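Local coordinates for protein cytosol aminopeptidase (PDB 3KZW) that probably removes N-terminal amino acids, leucine among them, from peptides as a metal-dependent leucyl aminopeptidase of the cytosol, at residues T39-I44 with D135-K140; R94-G99 with G116-Y121. All coordinates share one frame; numbering follows the deposited sequence.

Interaction 1 (T39-I44 with D135-K140)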
ATOM      1  N   THR A  39     -57.782  -1.386 -16.844  1.00 11.21           N
ATOM      2  CA  THR A  39     -56.368  -1.224 -17.172  1.00 10.60           C
ATOM      3  C   THR A  39     -56.008  -2.100 -18.377  1.00 10.21           C
ATOM      4  O   THR A  39     -56.437  -3.251 -18.471  1.00 10.12           O
ATOM      5  CB  THR A  39     -55.463  -1.555 -15.960  1.00 10.64           C
ATOM      6  OG1 THR A  39     -55.993  -0.936 -14.781  1.00 10.55           O
ATOM      7  CG2 THR A  39     -54.044  -1.055 -16.180  1.00 10.57           C
ATOM      8  N   LEU A  40     -55.210  -1.545 -19.287  1.00  9.74           N
ATOM      9  CA  LEU A  40     -54.920  -2.171 -20.571  1.00  9.24           C
ATOM     10  C   LEU A  40     -53.433  -2.090 -20.918  1.00  9.00           C
ATOM     11  O   LEU A  40     -52.830  -1.022 -20.821  1.00  9.00           O
ATOM     12  CB  LEU A  40     -55.738  -1.472 -21.656  1.00  9.24           C
ATOM     13  CG  LEU A  40     -55.775  -2.051 -23.067  1.00  9.17           C
ATOM     14  CD1 LEU A  40     -56.641  -3.291 -23.095  1.00  9.26           C
ATOM     15  CD2 LEU A  40     -56.309  -1.014 -24.036  1.00  9.03           C
ATOM     16  N   ILE A  41     -52.852  -3.219 -21.328  1.00  8.66           N
ATOM     17  CA  ILE A  41     -51.433  -3.275 -21.706  1.00  8.28           C
ATOM     18  C   ILE A  41     -51.251  -3.638 -23.182  1.00  8.18           C
ATOM     19  O   ILE A  41     -51.740  -4.675 -23.642  1.00  8.15           O
ATOM     20  CB  ILE A  41     -50.624  -4.268 -20.827  1.00  8.25           C
ATOM     21  CG1 ILE A  41     -50.772  -3.934 -19.339  1.00  8.06           C
ATOM     22  CG2 ILE A  41     -49.148  -4.266 -21.237  1.00  8.06           C
ATOM     23  CD1 ILE A  41     -50.358  -5.057 -18.407  1.00  7.73           C
ATOM     24  N   ILE A  42     -50.543  -2.775 -23.911  1.00  8.03           N
ATOM     25  CA  ILE A  42     -50.242  -2.988 -25.328  1.00  7.84           C
ATOM     26  C   ILE A  42     -48.760  -2.743 -25.603  1.00  7.90           C
ATOM     27  O   ILE A  42     -48.178  -1.791 -25.088  1.00  7.98           O
ATOM     28  CB  ILE A  42     -51.083  -2.056 -26.241  1.00  7.78           C
ATOM     29  CG1 ILE A  42     -52.580  -2.192 -25.932  1.00  7.57           C
ATOM     30  CG2 ILE A  42     -50.802  -2.343 -27.722  1.00  7.75           C
ATOM     31  CD1 ILE A  42     -53.468  -1.199 -26.660  1.00  7.06           C
ATOM     32  N   GLY A  43     -48.155  -3.613 -26.407  1.00  7.99           N
ATOM     33  CA  GLY A  43     -46.785  -3.415 -26.873  1.00  8.08           C
ATOM     34  C   GLY A  43     -46.765  -2.577 -28.137  1.00  8.19           C
ATOM     35  O   GLY A  43     -47.568  -2.796 -29.046  1.00  8.20           O
ATOM     36  N   ILE A  44     -45.845  -1.618 -28.200  1.00  8.33           N
ATOM     37  CA  ILE A  44     -45.776  -0.693 -29.331  1.00  8.57           C
ATOM     38  C   ILE A  44     -44.456  -0.811 -30.100  1.00  8.87           C
ATOM     39  O   ILE A  44     -43.386  -0.540 -29.548  1.00  8.88           O
ATOM     40  CB  ILE A  44     -46.032   0.783 -28.891  1.00  8.53           C
ATOM     41  CG1 ILE A  44     -47.409   0.938 -28.216  1.00  8.34           C
ATOM     42  CG2 ILE A  44     -45.879   1.750 -30.073  1.00  8.54           C
ATOM     43  CD1 ILE A  44     -48.616   0.551 -29.073  1.00  7.83           C
ATOM     44  N   ASP A 135     -51.325 -10.311 -28.700  1.00  2.66           N
ATOM     45  CA  ASP A 135     -51.106 -10.243 -30.146  1.00  2.65           C
ATOM     46  C   ASP A 135     -50.194  -9.093 -30.573  1.00  2.67           C
ATOM     47  O   ASP A 135     -49.566  -9.159 -31.633  1.00  2.73           O
ATOM     48  CB  ASP A 135     -52.441 -10.155 -30.893  1.00  2.66           C
ATOM     49  CG  ASP A 135     -53.244 -11.447 -30.822  1.00  2.73           C
ATOM     50  OD1 ASP A 135     -52.700 -12.487 -30.388  1.00  2.73           O
ATOM     51  OD2 ASP A 135     -54.429 -11.421 -31.212  1.00  2.74           O
ATOM     52  N   SER A 136     -50.124  -8.050 -29.748  1.00  2.64           N
ATOM     53  CA  SER A 136     -49.279  -6.892 -30.028  1.00  2.65           C
ATOM     54  C   SER A 136     -47.809  -7.162 -29.708  1.00  2.67           C
ATOM     55  O   SER A 136     -46.934  -6.383 -30.089  1.00  2.70           O
ATOM     56  CB  SER A 136     -49.775  -5.662 -29.257  1.00  2.68           C
ATOM     57  OG  SER A 136     -49.628  -5.827 -27.857  1.00  2.66           O
ATOM     58  N   PHE A 137     -47.550  -8.263 -29.005  1.00  2.67           N
ATOM     59  CA  PHE A 137     -46.191  -8.655 -28.626  1.00  2.69           C
ATOM     60  C   PHE A 137     -45.595  -9.695 -29.574  1.00  2.73           C
ATOM     61  O   PHE A 137     -44.374  -9.850 -29.643  1.00  2.76           O
ATOM     62  CB  PHE A 137     -46.173  -9.188 -27.192  1.00  2.68           C
ATOM     63  CG  PHE A 137     -46.341  -8.122 -26.146  1.00  2.68           C
ATOM     64  CD1 PHE A 137     -47.608  -7.678 -25.782  1.00  2.64           C
ATOM     65  CD2 PHE A 137     -45.233  -7.566 -25.522  1.00  2.62           C
ATOM     66  CE1 PHE A 137     -47.768  -6.695 -24.821  1.00  2.60           C
ATOM     67  CE2 PHE A 137     -45.385  -6.580 -24.554  1.00  2.68           C
ATOM     68  CZ  PHE A 137     -46.656  -6.146 -24.203  1.00  2.64           C
ATOM     69  N   ILE A 138     -46.466 -10.396 -30.296  1.00  2.74           N
ATOM     70  CA  ILE A 138     -46.067 -11.467 -31.203  1.00  2.77           C
ATOM     71  C   ILE A 138     -46.014 -10.956 -32.635  1.00  2.88           C
ATOM     72  O   ILE A 138     -46.981 -10.381 -33.139  1.00  2.87           O
ATOM     73  CB  ILE A 138     -47.039 -12.666 -31.114  1.00  2.77           C
ATOM     74  CG1 ILE A 138     -47.158 -13.147 -29.663  1.00  2.74           C
ATOM     75  CG2 ILE A 138     -46.594 -13.805 -32.040  1.00  2.68           C
ATOM     76  CD1 ILE A 138     -48.475 -13.833 -29.342  1.00  2.79           C
ATOM     77  N   SER A 139     -44.874 -11.166 -33.283  1.00  3.02           N
ATOM     78  CA  SER A 139     -44.700 -10.723 -34.656  1.00  3.13           C
ATOM     79  C   SER A 139     -44.530 -11.902 -35.595  1.00  3.20           C
ATOM     80  O   SER A 139     -44.368 -13.047 -35.164  1.00  3.28           O
ATOM     81  CB  SER A 139     -43.503  -9.775 -34.775  1.00  3.13           C
ATOM     82  OG  SER A 139     -42.281 -10.481 -34.661  1.00  3.28           O
ATOM     83  N   LYS A 140     -44.577 -11.597 -36.886  1.00  3.31           N
ATOM     84  CA  LYS A 140     -44.287 -12.546 -37.952  1.00  3.34           C
ATOM     85  C   LYS A 140     -42.837 -13.049 -37.880  1.00  3.35           C
ATOM     86  O   LYS A 140     -42.521 -14.116 -38.405  1.00  3.34           O
ATOM     87  CB  LYS A 140     -44.555 -11.878 -39.308  1.00  3.34           C
ATOM     88  CG  LYS A 140     -43.936 -10.476 -39.445  1.00  3.57           C
ATOM     89  CD  LYS A 140     -44.324  -9.754 -40.734  1.00  4.02           C
ATOM     90  CE  LYS A 140     -45.608  -8.955 -40.581  1.00  4.42           C
ATOM     91  NZ  LYS A 140     -45.700  -7.863 -41.589  1.00  4.54           N
TER
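Gly43, near the C-terminal end of strand 39-45, comes closest to Ser136, their CA atoms 5.3 Å apart, where the chain leaves strand 129-133 through a short 3-10 turn. The two strands are parallel neighbours, with backbone bonds from Thr39 and Ile41 to Tyr131 and Leu133, and Ser136 takes over the edge of strand 39-45 where strand 129-133 has ended. Gly43 N donates to Ser136 OG at 3.0 Å, a nearly straight bond with an N-H...O angle of 163°. The same OG is also hydrogen-bonded to Leu133 O, so the hydroxyl bridges the backbones of both strands. CG2 of Ile42 lies against this hydroxyl, 3.7 Å from Ser136 OG.

The ring of Phe137 reaches over the same glycine. Gly43 CA stands over one ring face, 4.1 Å from the centroid and offset toward the rim, in a CH-pi contact, while CG2 of Ile41 meets the ring edge at CZ, 4.3 Å away. Phe137 also stacks with Trp115 of helix 108-124. One buried peptide N-H is thus satisfied by a side-chain hydroxyl instead of a neighbouring strand's carbonyl; that hydroxyl is itself tied to Leu133 O, and the face of Phe137 packs on the glycine CA right beside the bond.

Interaction 2 (R94-G99 with G116-Y121); sequences RLITVG and GHLFQY
Leu118 lays its CD1 methyl between two residues of strand 91-101, 4.0 Å from Ile96 CG2 and 4.2 Å from Val98 CG1. Its CG is anti to the backbone N (chi1 179°), which carries the branched end from the helix toward the sheet. Ile96 and Val98 alternate with Leu95 and Thr97, so the first pair faces helix 108-124 and the second pair the other side of the strand.

One helical turn further on, Tyr121 extends toward the start of the strand segment. CD1 of Ile96 meets the edge of its ring at CE2, 4.2 Å away, and the phenol oxygen lies at the edge of the Arg94 guanidinium. The arginine is extended from CG to NE and approaches from the opposite direction, its plane turned 74° from that of the ring. Arg94 NH2 donates to Tyr121 OH at 3.2 Å, but the bond is bent and weak; the stronger partner of NH2 is Glu125, through a salt bridge. Gln71 of a second subunit packs on Arg94, so this residue lies at a subunit interface.

The segment axes pass 9.1 Å apart and run nearly antiparallel, at 154°. Strand 91-101, helix 108-124 and strand 129-133 form a beta-alpha-beta crossover, its two parallel strands flanking strand 39-45, in the N-terminal alpha/beta domain of the cytosol aminopeptidase family.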
ATOM      1  N   ARG A  94     -56.960   2.949 -18.338  1.00  2.64           N
ATOM      2  CA  ARG A  94     -55.557   3.251 -18.109  1.00  2.63           C
ATOM      3  C   ARG A  94     -54.742   2.404 -19.077  1.00  2.61           C
ATOM      4  O   ARG A  94     -54.671   1.183 -18.935  1.00  2.61           O
ATOM      5  CB  ARG A  94     -55.163   2.948 -16.659  1.00  2.65           C
ATOM      6  CG  ARG A  94     -53.746   3.367 -16.296  1.00  2.62           C
ATOM      7  CD  ARG A  94     -53.361   2.886 -14.910  1.00  2.63           C
ATOM      8  NE  ARG A  94     -52.008   3.301 -14.556  1.00  2.63           N
ATOM      9  CZ  ARG A  94     -51.409   3.036 -13.399  1.00  2.65           C
ATOM     10  NH1 ARG A  94     -52.038   2.346 -12.456  1.00  2.71           N
ATOM     11  NH2 ARG A  94     -50.173   3.461 -13.185  1.00  2.69           N
ATOM     12  N   LEU A  95     -54.146   3.054 -20.071  1.00  2.62           N
ATOM     13  CA  LEU A  95     -53.328   2.360 -21.058  1.00  2.65           C
ATOM     14  C   LEU A  95     -51.864   2.328 -20.638  1.00  2.65           C
ATOM     15  O   LEU A  95     -51.283   3.365 -20.323  1.00  2.65           O
ATOM     16  CB  LEU A  95     -53.480   3.006 -22.438  1.00  2.66           C
ATOM     17  CG  LEU A  95     -52.684   2.425 -23.614  1.00  2.64           C
ATOM     18  CD1 LEU A  95     -53.002   0.955 -23.827  1.00  2.61           C
ATOM     19  CD2 LEU A  95     -52.943   3.220 -24.884  1.00  2.60           C
ATOM     20  N   ILE A  96     -51.286   1.130 -20.633  1.00  2.65           N
ATOM     21  CA  ILE A  96     -49.869   0.946 -20.341  1.00  2.64           C
ATOM     22  C   ILE A  96     -49.152   0.430 -21.585  1.00  2.68           C
ATOM     23  O   ILE A  96     -49.476  -0.636 -22.116  1.00  2.66           O
ATOM     24  CB  ILE A  96     -49.639   0.007 -19.135  1.00  2.65           C
ATOM     25  CG1 ILE A  96     -50.268   0.607 -17.873  1.00  2.63           C
ATOM     26  CG2 ILE A  96     -48.140  -0.237 -18.916  1.00  2.70           C
ATOM     27  CD1 ILE A  96     -50.421  -0.366 -16.727  1.00  2.64           C
ATOM     28  N   THR A  97     -48.177   1.210 -22.038  1.00  2.71           N
ATOM     29  CA  THR A  97     -47.445   0.937 -23.263  1.00  2.67           C
ATOM     30  C   THR A  97     -45.992   0.595 -22.954  1.00  2.69           C
ATOM     31  O   THR A  97     -45.342   1.276 -22.160  1.00  2.70           O
ATOM     32  CB  THR A  97     -47.545   2.153 -24.216  1.00  2.65           C
ATOM     33  OG1 THR A  97     -48.726   2.024 -25.016  1.00  2.77           O
ATOM     34  CG2 THR A  97     -46.330   2.272 -25.130  1.00  2.74           C
ATOM     35  N   VAL A  98     -45.502  -0.481 -23.568  1.00  2.67           N
ATOM     36  CA  VAL A  98     -44.078  -0.811 -23.536  1.00  2.67           C
ATOM     37  C   VAL A  98     -43.535  -0.896 -24.966  1.00  2.66           C
ATOM     38  O   VAL A  98     -44.110  -1.572 -25.818  1.00  2.68           O
ATOM     39  CB  VAL A  98     -43.781  -2.103 -22.709  1.00  2.67           C
ATOM     40  CG1 VAL A  98     -44.534  -3.311 -23.257  1.00  2.63           C
ATOM     41  CG2 VAL A  98     -42.283  -2.378 -22.631  1.00  2.62           C
ATOM     42  N   GLY A  99     -42.442  -0.183 -25.222  1.00  2.67           N
ATOM     43  CA  GLY A  99     -41.827  -0.147 -26.545  1.00  2.64           C
ATOM     44  C   GLY A  99     -41.190  -1.464 -26.947  1.00  2.64           C
ATOM     45  O   GLY A  99     -40.616  -2.170 -26.112  1.00  2.62           O
ATOM     46  N   GLY A 116     -39.335  -7.429 -18.719  1.00  2.68           N
ATOM     47  CA  GLY A 116     -38.712  -7.023 -17.464  1.00  2.63           C
ATOM     48  C   GLY A 116     -39.207  -5.685 -16.955  1.00  2.62           C
ATOM     49  O   GLY A 116     -39.724  -5.596 -15.842  1.00  2.67           O
ATOM     50  N   HIS A 117     -39.059  -4.649 -17.775  1.00  2.58           N
ATOM     51  CA  HIS A 117     -39.497  -3.305 -17.399  1.00  2.62           C
ATOM     52  C   HIS A 117     -41.009  -3.209 -17.194  1.00  2.63           C
ATOM     53  O   HIS A 117     -41.477  -2.463 -16.329  1.00  2.61           O
ATOM     54  CB  HIS A 117     -39.031  -2.261 -18.418  1.00  2.58           C
ATOM     55  CG  HIS A 117     -37.565  -1.959 -18.355  1.00  2.62           C
ATOM     56  ND1 HIS A 117     -36.879  -1.394 -19.407  1.00  2.69           N
ATOM     57  CD2 HIS A 117     -36.653  -2.154 -17.372  1.00  2.63           C
ATOM     58  CE1 HIS A 117     -35.608  -1.248 -19.075  1.00  2.71           C
ATOM     59  NE2 HIS A 117     -35.445  -1.703 -17.845  1.00  2.63           N
ATOM     60  N   LEU A 118     -41.762  -3.972 -17.987  1.00  2.65           N
ATOM     61  CA  LEU A 118     -43.220  -4.000 -17.888  1.00  2.64           C
ATOM     62  C   LEU A 118     -43.692  -4.540 -16.541  1.00  2.67           C
ATOM     63  O   LEU A 118     -44.417  -3.854 -15.824  1.00  2.68           O
ATOM     64  CB  LEU A 118     -43.831  -4.817 -19.033  1.00  2.67           C
ATOM     65  CG  LEU A 118     -45.361  -4.959 -19.056  1.00  2.68           C
ATOM     66  CD1 LEU A 118     -46.041  -3.615 -19.302  1.00  2.66           C
ATOM     67  CD2 LEU A 118     -45.794  -5.981 -20.088  1.00  2.59           C
ATOM     68  N   PHE A 119     -43.272  -5.759 -16.201  1.00  2.70           N
ATOM     69  CA  PHE A 119     -43.681  -6.399 -14.948  1.00  2.68           C
ATOM     70  C   PHE A 119     -43.191  -5.652 -13.702  1.00  2.68           C
ATOM     71  O   PHE A 119     -43.851  -5.671 -12.663  1.00  2.67           O
ATOM     72  CB  PHE A 119     -43.243  -7.868 -14.907  1.00  2.64           C
ATOM     73  CG  PHE A 119     -43.940  -8.742 -15.916  1.00  2.65           C
ATOM     74  CD1 PHE A 119     -45.330  -8.722 -16.041  1.00  2.69           C
ATOM     75  CD2 PHE A 119     -43.210  -9.601 -16.728  1.00  2.67           C
ATOM     76  CE1 PHE A 119     -45.973  -9.535 -16.973  1.00  2.64           C
ATOM     77  CE2 PHE A 119     -43.848 -10.418 -17.662  1.00  2.70           C
ATOM     78  CZ  PHE A 119     -45.228 -10.384 -17.782  1.00  2.59           C
ATOM     79  N   GLN A 120     -42.040  -4.992 -13.821  1.00  2.69           N
ATOM     80  CA  GLN A 120     -41.517  -4.138 -12.752  1.00  2.65           C
ATOM     81  C   GLN A 120     -42.409  -2.922 -12.530  1.00  2.64           C
ATOM     82  O   GLN A 120     -42.647  -2.524 -11.390  1.00  2.66           O
ATOM     83  CB  GLN A 120     -40.086  -3.694 -13.057  1.00  2.62           C
ATOM     84  CG  GLN A 120     -39.037  -4.753 -12.757  1.00  2.65           C
ATOM     85  CD  GLN A 120     -37.652  -4.377 -13.248  1.00  2.67           C
ATOM     86  OE1 GLN A 120     -37.461  -3.332 -13.873  1.00  2.72           O
ATOM     87  NE2 GLN A 120     -36.675  -5.233 -12.969  1.00  2.60           N
ATOM     88  N   TYR A 121     -42.900  -2.340 -13.623  1.00  2.65           N
ATOM     89  CA  TYR A 121     -43.830  -1.217 -13.549  1.00  2.65           C
ATOM     90  C   TYR A 121     -45.167  -1.647 -12.945  1.00  2.68           C
ATOM     91  O   TYR A 121     -45.710  -0.962 -12.076  1.00  2.65           O
ATOM     92  CB  TYR A 121     -44.039  -0.579 -14.927  1.00  2.60           C
ATOM     93  CG  TYR A 121     -44.928   0.645 -14.887  1.00  2.66           C
ATOM     94  CD1 TYR A 121     -44.422   1.883 -14.496  1.00  2.62           C
ATOM     95  CD2 TYR A 121     -46.278   0.562 -15.227  1.00  2.67           C
ATOM     96  CE1 TYR A 121     -45.235   3.009 -14.448  1.00  2.64           C
ATOM     97  CE2 TYR A 121     -47.103   1.685 -15.180  1.00  2.65           C
ATOM     98  CZ  TYR A 121     -46.573   2.905 -14.792  1.00  2.69           C
ATOM     99  OH  TYR A 121     -47.383   4.018 -14.743  1.00  2.68           O
TER

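The centres of interactions 1 and 2 are about 11 Å apart in the N-terminal domain, and the two share one sheet: strands 39-45 and 91-101 are parallel neighbours, tied by probable hydrogen bonds between Ile96 N and Leu40 O (2.7 Å) and between Leu40 N and Arg94 O. Helix 108-124 serves both, since Ile41 touches Leu118 and Phe137 packs on Ile114 and Trp115; Phe137 also touches Val98 directly. Both contacts are buried, yet their chemistry differs. Interaction 1 secures the loop after strand 129-133 through a backbone-to-hydroxyl bond and a ring over a glycine, whereas interaction 2 packs aliphatic side chains and a tyrosine ring between helix and strand and turns polar at Arg94, the one point where a second subunit comes within reach.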